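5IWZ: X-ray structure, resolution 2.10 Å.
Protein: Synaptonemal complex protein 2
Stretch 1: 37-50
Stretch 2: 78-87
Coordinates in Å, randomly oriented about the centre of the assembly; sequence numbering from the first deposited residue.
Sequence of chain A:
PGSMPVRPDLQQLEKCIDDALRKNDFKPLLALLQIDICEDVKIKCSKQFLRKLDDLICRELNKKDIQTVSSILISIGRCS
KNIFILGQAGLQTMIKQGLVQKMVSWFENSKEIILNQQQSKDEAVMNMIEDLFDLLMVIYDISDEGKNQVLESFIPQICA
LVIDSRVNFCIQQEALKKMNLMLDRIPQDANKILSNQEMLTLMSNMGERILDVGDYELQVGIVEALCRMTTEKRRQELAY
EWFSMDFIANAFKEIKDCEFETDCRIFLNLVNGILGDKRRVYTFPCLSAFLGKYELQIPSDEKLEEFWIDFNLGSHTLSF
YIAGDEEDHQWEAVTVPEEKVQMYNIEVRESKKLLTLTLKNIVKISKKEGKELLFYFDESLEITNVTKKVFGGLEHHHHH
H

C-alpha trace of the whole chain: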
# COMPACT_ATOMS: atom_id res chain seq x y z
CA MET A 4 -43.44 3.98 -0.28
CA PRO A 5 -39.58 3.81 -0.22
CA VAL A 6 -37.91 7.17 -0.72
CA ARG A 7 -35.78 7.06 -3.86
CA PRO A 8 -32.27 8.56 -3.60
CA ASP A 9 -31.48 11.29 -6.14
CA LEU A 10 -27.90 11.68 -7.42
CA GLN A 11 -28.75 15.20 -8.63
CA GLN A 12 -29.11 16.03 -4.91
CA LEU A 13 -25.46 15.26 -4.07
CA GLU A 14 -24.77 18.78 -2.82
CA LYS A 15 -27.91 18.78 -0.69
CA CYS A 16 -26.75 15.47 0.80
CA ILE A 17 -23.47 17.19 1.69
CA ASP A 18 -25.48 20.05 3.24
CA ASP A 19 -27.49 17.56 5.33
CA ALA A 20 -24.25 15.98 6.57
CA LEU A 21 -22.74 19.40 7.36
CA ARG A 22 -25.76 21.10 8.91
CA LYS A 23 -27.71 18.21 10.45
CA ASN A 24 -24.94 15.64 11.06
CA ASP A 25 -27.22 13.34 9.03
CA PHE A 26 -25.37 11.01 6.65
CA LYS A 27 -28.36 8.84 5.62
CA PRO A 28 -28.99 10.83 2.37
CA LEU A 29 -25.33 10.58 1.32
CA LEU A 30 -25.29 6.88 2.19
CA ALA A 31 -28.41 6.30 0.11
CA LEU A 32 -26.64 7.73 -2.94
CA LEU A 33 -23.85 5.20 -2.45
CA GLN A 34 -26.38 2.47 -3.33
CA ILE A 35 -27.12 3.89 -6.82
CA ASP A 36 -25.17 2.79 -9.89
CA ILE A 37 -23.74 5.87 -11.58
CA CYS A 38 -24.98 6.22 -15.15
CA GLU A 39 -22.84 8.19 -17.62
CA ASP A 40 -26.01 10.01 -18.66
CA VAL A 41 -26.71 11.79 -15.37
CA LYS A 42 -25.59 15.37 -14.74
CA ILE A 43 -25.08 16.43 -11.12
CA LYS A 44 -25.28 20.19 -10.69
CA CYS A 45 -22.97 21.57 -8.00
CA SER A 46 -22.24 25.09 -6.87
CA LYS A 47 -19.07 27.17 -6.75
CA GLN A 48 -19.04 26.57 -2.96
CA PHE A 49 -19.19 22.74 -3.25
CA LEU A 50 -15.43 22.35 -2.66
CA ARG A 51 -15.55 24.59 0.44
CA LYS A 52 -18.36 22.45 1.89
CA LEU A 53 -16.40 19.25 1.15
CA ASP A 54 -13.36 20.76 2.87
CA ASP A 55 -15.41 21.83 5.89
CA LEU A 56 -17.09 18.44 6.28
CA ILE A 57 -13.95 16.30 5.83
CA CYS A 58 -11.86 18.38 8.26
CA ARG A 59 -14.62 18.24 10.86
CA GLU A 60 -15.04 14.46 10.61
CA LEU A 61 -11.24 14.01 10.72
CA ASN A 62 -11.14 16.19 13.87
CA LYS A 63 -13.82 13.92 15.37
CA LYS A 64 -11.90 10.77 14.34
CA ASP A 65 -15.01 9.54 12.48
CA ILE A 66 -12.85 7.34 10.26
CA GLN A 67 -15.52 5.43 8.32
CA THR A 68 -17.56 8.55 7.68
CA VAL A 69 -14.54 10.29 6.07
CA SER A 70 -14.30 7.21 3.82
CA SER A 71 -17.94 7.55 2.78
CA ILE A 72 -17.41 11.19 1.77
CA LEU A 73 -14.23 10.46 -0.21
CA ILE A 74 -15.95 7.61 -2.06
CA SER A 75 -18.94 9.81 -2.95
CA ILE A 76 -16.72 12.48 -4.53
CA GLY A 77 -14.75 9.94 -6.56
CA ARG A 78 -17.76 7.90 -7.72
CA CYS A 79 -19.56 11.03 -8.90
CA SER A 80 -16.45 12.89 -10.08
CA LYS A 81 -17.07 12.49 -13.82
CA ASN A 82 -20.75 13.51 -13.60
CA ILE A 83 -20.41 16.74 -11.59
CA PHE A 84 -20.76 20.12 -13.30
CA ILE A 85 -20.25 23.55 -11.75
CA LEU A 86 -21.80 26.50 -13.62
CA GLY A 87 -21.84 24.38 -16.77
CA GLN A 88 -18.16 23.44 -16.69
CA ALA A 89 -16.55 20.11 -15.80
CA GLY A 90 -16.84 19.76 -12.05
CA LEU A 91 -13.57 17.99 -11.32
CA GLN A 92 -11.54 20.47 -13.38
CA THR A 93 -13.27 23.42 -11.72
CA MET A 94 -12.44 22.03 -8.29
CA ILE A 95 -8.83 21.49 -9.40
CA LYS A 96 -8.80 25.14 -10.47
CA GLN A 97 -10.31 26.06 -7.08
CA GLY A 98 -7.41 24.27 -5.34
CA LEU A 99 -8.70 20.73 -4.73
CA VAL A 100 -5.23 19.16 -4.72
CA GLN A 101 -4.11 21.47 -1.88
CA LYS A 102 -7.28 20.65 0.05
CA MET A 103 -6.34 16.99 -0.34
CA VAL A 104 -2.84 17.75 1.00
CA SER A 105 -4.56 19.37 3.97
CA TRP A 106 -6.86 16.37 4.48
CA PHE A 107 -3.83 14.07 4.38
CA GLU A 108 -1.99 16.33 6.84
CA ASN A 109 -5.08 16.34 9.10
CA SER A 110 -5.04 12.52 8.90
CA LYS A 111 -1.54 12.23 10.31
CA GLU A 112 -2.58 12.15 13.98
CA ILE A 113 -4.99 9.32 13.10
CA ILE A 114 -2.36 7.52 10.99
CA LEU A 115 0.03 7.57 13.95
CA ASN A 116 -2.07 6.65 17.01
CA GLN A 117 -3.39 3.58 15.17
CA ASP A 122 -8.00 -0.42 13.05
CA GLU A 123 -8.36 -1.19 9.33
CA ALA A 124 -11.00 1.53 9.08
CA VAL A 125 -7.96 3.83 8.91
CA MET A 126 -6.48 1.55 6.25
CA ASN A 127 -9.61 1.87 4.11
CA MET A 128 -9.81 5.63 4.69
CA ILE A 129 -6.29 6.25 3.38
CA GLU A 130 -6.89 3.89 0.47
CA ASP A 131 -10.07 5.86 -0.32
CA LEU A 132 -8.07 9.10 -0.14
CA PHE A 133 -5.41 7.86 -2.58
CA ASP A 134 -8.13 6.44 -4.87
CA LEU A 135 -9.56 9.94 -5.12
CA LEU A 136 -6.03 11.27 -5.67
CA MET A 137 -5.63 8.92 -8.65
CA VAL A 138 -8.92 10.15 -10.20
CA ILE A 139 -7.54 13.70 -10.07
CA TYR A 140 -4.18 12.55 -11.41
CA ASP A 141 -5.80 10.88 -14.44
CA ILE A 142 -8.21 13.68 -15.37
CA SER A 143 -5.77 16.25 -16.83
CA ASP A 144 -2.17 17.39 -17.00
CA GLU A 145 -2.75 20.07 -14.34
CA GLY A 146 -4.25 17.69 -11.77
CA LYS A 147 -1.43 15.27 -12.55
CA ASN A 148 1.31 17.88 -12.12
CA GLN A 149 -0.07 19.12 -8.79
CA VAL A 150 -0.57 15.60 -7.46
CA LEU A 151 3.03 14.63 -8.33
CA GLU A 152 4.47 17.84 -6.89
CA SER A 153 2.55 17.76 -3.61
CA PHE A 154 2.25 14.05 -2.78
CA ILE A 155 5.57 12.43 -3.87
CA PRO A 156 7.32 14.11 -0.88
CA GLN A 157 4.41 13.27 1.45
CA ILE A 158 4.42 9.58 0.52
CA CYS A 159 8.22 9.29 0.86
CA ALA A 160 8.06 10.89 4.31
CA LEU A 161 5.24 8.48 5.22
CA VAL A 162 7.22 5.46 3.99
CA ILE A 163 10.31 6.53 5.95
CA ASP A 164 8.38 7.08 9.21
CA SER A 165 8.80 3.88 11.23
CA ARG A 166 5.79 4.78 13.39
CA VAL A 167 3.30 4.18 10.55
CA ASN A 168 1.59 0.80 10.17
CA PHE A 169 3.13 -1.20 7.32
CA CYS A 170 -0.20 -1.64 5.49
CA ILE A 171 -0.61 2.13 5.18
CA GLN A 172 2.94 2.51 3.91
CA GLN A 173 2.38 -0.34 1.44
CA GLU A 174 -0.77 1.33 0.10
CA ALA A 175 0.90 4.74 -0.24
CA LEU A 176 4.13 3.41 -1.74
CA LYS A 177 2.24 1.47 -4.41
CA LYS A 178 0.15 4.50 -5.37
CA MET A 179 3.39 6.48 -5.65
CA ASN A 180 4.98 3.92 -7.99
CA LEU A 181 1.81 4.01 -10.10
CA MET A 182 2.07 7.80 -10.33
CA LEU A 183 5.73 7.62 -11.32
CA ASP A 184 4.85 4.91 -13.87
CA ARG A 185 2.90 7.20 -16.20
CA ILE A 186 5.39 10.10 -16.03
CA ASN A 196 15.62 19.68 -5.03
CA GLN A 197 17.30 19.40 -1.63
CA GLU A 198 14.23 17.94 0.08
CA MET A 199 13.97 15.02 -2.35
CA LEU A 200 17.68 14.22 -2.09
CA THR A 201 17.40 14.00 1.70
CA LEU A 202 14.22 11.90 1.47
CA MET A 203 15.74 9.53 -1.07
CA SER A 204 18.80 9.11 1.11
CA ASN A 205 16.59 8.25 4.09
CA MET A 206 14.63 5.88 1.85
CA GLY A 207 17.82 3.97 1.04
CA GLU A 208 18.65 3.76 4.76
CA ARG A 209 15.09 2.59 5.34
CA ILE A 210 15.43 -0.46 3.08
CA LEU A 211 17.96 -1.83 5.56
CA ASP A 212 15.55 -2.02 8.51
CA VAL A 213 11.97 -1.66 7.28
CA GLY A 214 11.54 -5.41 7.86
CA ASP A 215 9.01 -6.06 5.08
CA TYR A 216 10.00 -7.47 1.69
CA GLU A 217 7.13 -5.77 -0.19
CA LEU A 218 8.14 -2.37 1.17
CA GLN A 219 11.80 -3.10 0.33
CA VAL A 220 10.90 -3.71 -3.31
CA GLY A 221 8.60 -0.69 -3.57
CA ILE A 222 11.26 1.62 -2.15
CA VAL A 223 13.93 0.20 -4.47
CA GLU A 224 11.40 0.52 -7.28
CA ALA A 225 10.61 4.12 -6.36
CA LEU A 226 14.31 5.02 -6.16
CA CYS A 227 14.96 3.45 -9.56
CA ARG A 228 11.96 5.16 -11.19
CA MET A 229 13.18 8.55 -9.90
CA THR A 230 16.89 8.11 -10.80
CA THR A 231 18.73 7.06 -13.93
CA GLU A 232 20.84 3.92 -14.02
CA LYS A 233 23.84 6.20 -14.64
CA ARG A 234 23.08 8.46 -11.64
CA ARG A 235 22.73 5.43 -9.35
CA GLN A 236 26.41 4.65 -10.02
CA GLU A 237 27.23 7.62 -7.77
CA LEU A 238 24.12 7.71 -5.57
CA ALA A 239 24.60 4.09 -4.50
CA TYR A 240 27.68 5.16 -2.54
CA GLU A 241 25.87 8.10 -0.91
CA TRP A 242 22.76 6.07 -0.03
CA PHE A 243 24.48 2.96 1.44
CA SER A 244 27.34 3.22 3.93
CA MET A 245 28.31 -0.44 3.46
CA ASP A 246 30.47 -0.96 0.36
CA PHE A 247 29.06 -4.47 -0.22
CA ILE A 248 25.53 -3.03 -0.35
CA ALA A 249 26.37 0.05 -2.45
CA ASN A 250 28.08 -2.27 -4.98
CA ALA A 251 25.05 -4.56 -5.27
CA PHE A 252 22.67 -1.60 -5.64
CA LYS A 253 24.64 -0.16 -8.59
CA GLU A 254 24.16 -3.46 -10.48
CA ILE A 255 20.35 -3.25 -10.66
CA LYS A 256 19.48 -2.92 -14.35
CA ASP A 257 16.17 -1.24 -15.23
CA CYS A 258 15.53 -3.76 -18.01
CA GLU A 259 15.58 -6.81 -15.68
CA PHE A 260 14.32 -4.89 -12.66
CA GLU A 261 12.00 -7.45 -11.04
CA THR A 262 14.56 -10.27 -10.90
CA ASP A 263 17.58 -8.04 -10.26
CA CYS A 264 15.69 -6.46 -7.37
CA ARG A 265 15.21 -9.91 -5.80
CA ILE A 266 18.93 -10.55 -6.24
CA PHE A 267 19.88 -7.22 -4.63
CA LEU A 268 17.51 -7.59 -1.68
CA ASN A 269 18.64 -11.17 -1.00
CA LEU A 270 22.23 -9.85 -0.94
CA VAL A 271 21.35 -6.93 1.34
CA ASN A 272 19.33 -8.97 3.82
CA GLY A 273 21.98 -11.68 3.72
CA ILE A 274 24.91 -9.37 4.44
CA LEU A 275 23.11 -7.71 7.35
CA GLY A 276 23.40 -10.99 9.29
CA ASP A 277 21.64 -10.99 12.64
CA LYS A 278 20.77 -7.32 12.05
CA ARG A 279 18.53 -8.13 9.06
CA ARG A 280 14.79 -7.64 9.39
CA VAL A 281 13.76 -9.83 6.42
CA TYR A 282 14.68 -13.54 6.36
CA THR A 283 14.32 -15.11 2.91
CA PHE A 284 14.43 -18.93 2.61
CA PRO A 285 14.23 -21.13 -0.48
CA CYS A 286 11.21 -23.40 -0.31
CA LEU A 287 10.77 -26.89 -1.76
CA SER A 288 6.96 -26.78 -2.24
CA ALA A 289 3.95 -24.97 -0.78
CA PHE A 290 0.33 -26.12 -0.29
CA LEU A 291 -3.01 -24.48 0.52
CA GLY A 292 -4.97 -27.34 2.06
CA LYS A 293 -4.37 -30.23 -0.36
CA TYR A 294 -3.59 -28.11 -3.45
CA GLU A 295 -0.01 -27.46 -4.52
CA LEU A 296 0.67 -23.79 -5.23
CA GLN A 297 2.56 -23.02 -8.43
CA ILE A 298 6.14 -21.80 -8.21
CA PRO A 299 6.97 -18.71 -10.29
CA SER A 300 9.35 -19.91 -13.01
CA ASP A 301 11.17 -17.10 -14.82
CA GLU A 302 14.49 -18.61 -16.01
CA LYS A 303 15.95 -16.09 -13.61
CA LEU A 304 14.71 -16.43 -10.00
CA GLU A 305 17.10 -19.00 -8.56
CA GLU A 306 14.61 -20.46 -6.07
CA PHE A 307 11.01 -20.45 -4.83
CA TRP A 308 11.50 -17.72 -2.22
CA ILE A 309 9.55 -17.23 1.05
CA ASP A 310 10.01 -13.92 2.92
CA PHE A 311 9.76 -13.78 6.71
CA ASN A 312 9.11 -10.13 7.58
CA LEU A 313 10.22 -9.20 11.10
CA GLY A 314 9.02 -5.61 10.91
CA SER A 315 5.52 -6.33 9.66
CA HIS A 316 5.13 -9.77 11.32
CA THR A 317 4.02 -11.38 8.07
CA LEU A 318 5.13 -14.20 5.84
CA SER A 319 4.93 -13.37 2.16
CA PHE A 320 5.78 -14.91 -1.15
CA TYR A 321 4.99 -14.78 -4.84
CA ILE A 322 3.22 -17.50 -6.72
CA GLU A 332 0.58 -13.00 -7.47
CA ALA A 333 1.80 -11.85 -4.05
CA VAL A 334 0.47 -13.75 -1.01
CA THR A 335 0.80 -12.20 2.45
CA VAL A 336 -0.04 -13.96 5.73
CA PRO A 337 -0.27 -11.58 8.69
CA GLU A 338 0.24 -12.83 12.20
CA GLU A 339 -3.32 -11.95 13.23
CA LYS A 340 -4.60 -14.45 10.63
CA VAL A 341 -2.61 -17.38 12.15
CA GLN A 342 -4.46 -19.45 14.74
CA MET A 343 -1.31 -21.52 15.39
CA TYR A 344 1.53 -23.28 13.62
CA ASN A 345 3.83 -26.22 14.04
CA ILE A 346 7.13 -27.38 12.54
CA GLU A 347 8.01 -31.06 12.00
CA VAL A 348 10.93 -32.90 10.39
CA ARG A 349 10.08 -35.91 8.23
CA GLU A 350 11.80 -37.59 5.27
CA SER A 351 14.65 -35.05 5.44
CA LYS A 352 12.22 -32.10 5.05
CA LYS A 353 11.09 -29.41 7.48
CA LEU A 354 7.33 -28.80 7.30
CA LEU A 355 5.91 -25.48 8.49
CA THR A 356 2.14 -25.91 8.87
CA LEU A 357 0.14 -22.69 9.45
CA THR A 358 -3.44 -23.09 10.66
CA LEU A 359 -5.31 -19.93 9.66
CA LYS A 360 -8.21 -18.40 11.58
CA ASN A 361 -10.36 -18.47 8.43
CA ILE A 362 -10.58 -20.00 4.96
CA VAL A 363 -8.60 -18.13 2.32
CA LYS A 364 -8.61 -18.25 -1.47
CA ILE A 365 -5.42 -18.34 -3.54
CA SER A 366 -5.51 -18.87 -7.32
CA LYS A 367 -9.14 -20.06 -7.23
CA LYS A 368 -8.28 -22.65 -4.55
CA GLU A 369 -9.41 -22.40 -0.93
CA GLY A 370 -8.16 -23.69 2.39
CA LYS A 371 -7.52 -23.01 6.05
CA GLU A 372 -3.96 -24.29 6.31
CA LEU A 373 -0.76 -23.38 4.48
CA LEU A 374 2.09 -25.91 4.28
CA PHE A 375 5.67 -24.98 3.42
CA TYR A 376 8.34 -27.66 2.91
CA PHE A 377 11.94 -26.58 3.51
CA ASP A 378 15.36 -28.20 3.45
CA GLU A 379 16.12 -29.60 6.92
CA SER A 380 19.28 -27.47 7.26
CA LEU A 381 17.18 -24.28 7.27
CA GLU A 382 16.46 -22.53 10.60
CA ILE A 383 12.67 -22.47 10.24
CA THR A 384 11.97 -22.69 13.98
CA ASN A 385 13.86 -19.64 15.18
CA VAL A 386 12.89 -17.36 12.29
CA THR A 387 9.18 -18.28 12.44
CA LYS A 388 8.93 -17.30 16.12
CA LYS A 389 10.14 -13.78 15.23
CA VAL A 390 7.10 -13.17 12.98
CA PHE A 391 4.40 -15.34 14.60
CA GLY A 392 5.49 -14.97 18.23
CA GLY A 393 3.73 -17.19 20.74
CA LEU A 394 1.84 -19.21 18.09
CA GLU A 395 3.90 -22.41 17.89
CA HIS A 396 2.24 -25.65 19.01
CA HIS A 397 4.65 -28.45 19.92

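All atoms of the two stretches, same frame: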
# COMPACT_ATOMS: atom_id res chain seq x y z
N ILE A 37 -23.93 4.64 -10.83
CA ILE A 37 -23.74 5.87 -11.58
C ILE A 37 -23.91 5.58 -13.06
O ILE A 37 -23.27 4.67 -13.61
CB ILE A 37 -22.36 6.48 -11.29
CG1 ILE A 37 -22.23 6.86 -9.81
CG2 ILE A 37 -22.11 7.69 -12.19
CD1 ILE A 37 -23.16 7.94 -9.39
N CYS A 38 -24.77 6.35 -13.72
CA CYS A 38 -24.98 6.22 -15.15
C CYS A 38 -24.40 7.43 -15.86
O CYS A 38 -24.69 8.57 -15.50
CB CYS A 38 -26.47 6.06 -15.48
SG CYS A 38 -27.04 4.37 -15.15
N GLU A 39 -23.57 7.17 -16.88
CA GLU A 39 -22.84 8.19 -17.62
C GLU A 39 -23.76 9.26 -18.20
O GLU A 39 -23.28 10.30 -18.67
CB GLU A 39 -22.03 7.54 -18.75
N ASP A 40 -25.07 9.01 -18.18
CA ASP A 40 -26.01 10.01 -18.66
C ASP A 40 -26.18 11.16 -17.67
O ASP A 40 -26.25 12.32 -18.07
CB ASP A 40 -27.36 9.35 -18.96
N VAL A 41 -26.20 10.85 -16.37
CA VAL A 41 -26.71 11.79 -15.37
C VAL A 41 -25.75 12.96 -15.17
O VAL A 41 -24.52 12.79 -15.13
CB VAL A 41 -26.98 11.07 -14.03
CG1 VAL A 41 -27.68 12.02 -13.05
CG2 VAL A 41 -27.80 9.82 -14.26
N LYS A 42 -26.32 14.15 -15.02
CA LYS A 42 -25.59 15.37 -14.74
C LYS A 42 -25.94 15.84 -13.33
O LYS A 42 -27.11 16.09 -13.03
CB LYS A 42 -25.93 16.46 -15.76
CG LYS A 42 -25.61 16.04 -17.19
CD LYS A 42 -25.73 17.18 -18.16
CE LYS A 42 -24.74 16.99 -19.28
NZ LYS A 42 -24.11 15.64 -19.20
N ILE A 43 -24.92 15.95 -12.49
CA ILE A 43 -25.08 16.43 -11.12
C ILE A 43 -24.64 17.89 -11.08
O ILE A 43 -23.47 18.20 -11.33
CB ILE A 43 -24.27 15.60 -10.12
CG1 ILE A 43 -24.58 14.11 -10.30
CG2 ILE A 43 -24.58 16.05 -8.71
CD1 ILE A 43 -23.64 13.18 -9.51
N LYS A 44 -25.58 18.77 -10.78
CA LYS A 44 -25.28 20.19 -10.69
C LYS A 44 -24.74 20.51 -9.30
O LYS A 44 -25.38 20.19 -8.29
CB LYS A 44 -26.51 21.03 -10.99
CG LYS A 44 -26.37 22.48 -10.59
CD LYS A 44 -27.60 23.00 -9.86
CE LYS A 44 -27.32 24.34 -9.21
NZ LYS A 44 -26.37 24.21 -8.06
N CYS A 45 -23.57 21.13 -9.25
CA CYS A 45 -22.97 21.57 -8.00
C CYS A 45 -22.58 23.03 -8.09
O CYS A 45 -22.31 23.57 -9.17
CB CYS A 45 -21.74 20.73 -7.65
SG CYS A 45 -22.16 19.05 -7.28
N SER A 46 -22.51 23.67 -6.93
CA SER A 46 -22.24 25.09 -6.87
C SER A 46 -20.75 25.38 -6.79
O SER A 46 -19.91 24.48 -6.63
CB SER A 46 -22.94 25.71 -5.67
OG SER A 46 -22.21 25.41 -4.49
N LYS A 47 -20.43 26.67 -6.90
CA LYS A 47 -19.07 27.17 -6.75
C LYS A 47 -18.53 26.92 -5.34
O LYS A 47 -17.31 26.84 -5.15
CB LYS A 47 -19.07 28.67 -7.07
CG LYS A 47 -17.73 29.27 -7.39
CD LYS A 47 -17.31 28.96 -8.83
CE LYS A 47 -16.15 29.85 -9.27
NZ LYS A 47 -15.32 29.17 -10.31
N GLN A 48 -19.42 26.81 -4.35
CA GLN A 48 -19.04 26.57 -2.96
C GLN A 48 -19.00 25.08 -2.59
O GLN A 48 -18.82 24.76 -1.42
CB GLN A 48 -20.01 27.29 -2.02
CG GLN A 48 -19.90 28.81 -2.03
CD GLN A 48 -20.52 29.45 -3.26
OE1 GLN A 48 -21.65 29.14 -3.63
NE2 GLN A 48 -19.77 30.34 -3.90
N PHE A 49 -19.20 24.18 -3.55
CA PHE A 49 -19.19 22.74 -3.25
C PHE A 49 -17.87 22.32 -2.62
O PHE A 49 -17.86 21.60 -1.61
CB PHE A 49 -19.46 21.94 -4.53
CG PHE A 49 -19.65 20.45 -4.30
CD1 PHE A 49 -20.62 19.98 -3.42
CD2 PHE A 49 -18.90 19.52 -5.00
CE1 PHE A 49 -20.80 18.62 -3.21
CE2 PHE A 49 -19.09 18.15 -4.80
CZ PHE A 49 -20.05 17.71 -3.91
N LEU A 50 -16.73 22.75 -3.19
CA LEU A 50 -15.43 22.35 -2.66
C LEU A 50 -15.24 22.82 -1.22
O LEU A 50 -14.73 22.08 -0.37
CB LEU A 50 -14.31 22.89 -3.55
CG LEU A 50 -12.88 22.62 -3.07
CD1 LEU A 50 -12.60 21.10 -2.90
CD2 LEU A 50 -11.82 23.25 -4.01
N ARG A 78 -16.76 8.60 -6.91
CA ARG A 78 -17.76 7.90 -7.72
C ARG A 78 -18.50 8.87 -8.63
O ARG A 78 -18.85 8.54 -9.77
CB ARG A 78 -18.78 7.17 -6.84
CG ARG A 78 -18.33 5.86 -6.24
CD ARG A 78 -19.53 5.01 -5.77
NE ARG A 78 -20.73 5.82 -5.57
CZ ARG A 78 -21.91 5.59 -6.14
NH1 ARG A 78 -22.06 4.55 -6.95
NH2 ARG A 78 -22.95 6.38 -5.90
N CYS A 79 -18.79 10.07 -8.13
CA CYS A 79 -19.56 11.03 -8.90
C CYS A 79 -18.68 11.99 -9.68
O CYS A 79 -19.22 12.89 -10.33
CB CYS A 79 -20.49 11.81 -7.96
SG CYS A 79 -21.55 10.76 -6.97
N SER A 80 -17.35 11.83 -9.64
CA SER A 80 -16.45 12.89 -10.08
C SER A 80 -16.68 13.26 -11.54
O SER A 80 -16.64 14.45 -11.90
CB SER A 80 -14.99 12.47 -9.86
OG SER A 80 -14.66 11.35 -10.66
N LYS A 81 -16.93 12.28 -12.39
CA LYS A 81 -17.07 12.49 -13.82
C LYS A 81 -18.48 12.86 -14.24
O LYS A 81 -18.75 12.97 -15.44
CB LYS A 81 -16.58 11.25 -14.56
CG LYS A 81 -15.10 11.02 -14.29
CD LYS A 81 -14.54 9.79 -14.95
CE LYS A 81 -13.02 9.76 -14.77
NZ LYS A 81 -12.37 8.71 -15.59
N ASN A 82 -19.38 13.11 -13.29
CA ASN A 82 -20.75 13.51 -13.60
C ASN A 82 -21.12 14.83 -12.94
O ASN A 82 -22.28 15.25 -13.03
CB ASN A 82 -21.74 12.43 -13.17
CG ASN A 82 -21.65 11.19 -14.01
OD1 ASN A 82 -20.85 10.29 -13.74
ND2 ASN A 82 -22.47 11.12 -15.05
N ILE A 83 -20.19 15.48 -12.28
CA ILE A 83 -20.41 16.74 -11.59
C ILE A 83 -20.11 17.88 -12.55
O ILE A 83 -19.14 17.82 -13.32
CB ILE A 83 -19.53 16.82 -10.33
CG1 ILE A 83 -20.07 15.85 -9.27
CG2 ILE A 83 -19.46 18.23 -9.79
CD1 ILE A 83 -19.21 15.75 -8.03
N PHE A 84 -20.95 18.91 -12.52
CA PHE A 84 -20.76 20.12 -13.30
C PHE A 84 -20.98 21.30 -12.38
O PHE A 84 -21.84 21.26 -11.50
CB PHE A 84 -21.71 20.16 -14.52
CG PHE A 84 -21.46 19.05 -15.51
CD1 PHE A 84 -20.61 19.23 -16.59
CD2 PHE A 84 -22.05 17.80 -15.34
CE1 PHE A 84 -20.36 18.20 -17.49
CE2 PHE A 84 -21.81 16.76 -16.24
CZ PHE A 84 -20.97 16.96 -17.32
N ILE A 85 -20.15 22.33 -12.53
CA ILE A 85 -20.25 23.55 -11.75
C ILE A 85 -20.36 24.71 -12.73
O ILE A 85 -19.44 24.94 -13.53
CB ILE A 85 -19.04 23.74 -10.82
CG1 ILE A 85 -18.88 22.52 -9.90
CG2 ILE A 85 -19.19 25.00 -9.99
CD1 ILE A 85 -17.63 22.55 -9.04
N LEU A 86 -21.50 25.41 -12.69
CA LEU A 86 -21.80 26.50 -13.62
C LEU A 86 -21.51 26.09 -15.07
O LEU A 86 -20.90 26.82 -15.84
CB LEU A 86 -21.04 27.77 -13.25
CG LEU A 86 -21.39 28.27 -11.84
CD1 LEU A 86 -20.65 29.56 -11.51
CD2 LEU A 86 -22.90 28.44 -11.68
N GLY A 87 -21.95 24.88 -15.42
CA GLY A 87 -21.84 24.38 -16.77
C GLY A 87 -20.52 23.74 -17.13
O GLY A 87 -20.46 23.02 -18.13

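The apolar centre lies on one face of a small two-stranded parallel pairing, where Ile 43, Cys 45, Ile 83 and Ile 85 point the same way. Cys 45 SG sits 3.8 Å from Ile 83 CG2, and Cys 45 CB lies 4.1 Å from Ile 85 CG1. Ile 43 CD1 reaches Cys 79 CB at 3.8 Å, so the strand also packs on residues that precede its partner. Phe 49, at the start of a helix, extends this cluster: its CE2 is 4.0 Å from Ile 83 CD1. These contacts keep buried apolar surface away from water.

The backbones are joined in parallel register, Ile 43 beside Ile 83 and Lys 44 beside Phe 84. Ile 43 N donates to Asn 82 O (2.8 Å), Phe 84 N to Ile 43 O (2.9 Å), and Cys 45 N to Phe 84 O (2.8 Å). One strand thus straddles Phe 84, using both its N and O. On the other face, Lys 42 NZ approaches Phe 84 CZ at 3.9 Å.

Toward the polar edge, Asn 82 ND2 donates to Val 41 O at 2.6 Å. This side-chain bond continues the ladder beyond the strands. Nearby, Ile 37 CG1 lies over one face of the Arg 78 guanidinium, 3.7 Å from Arg 78 NH1.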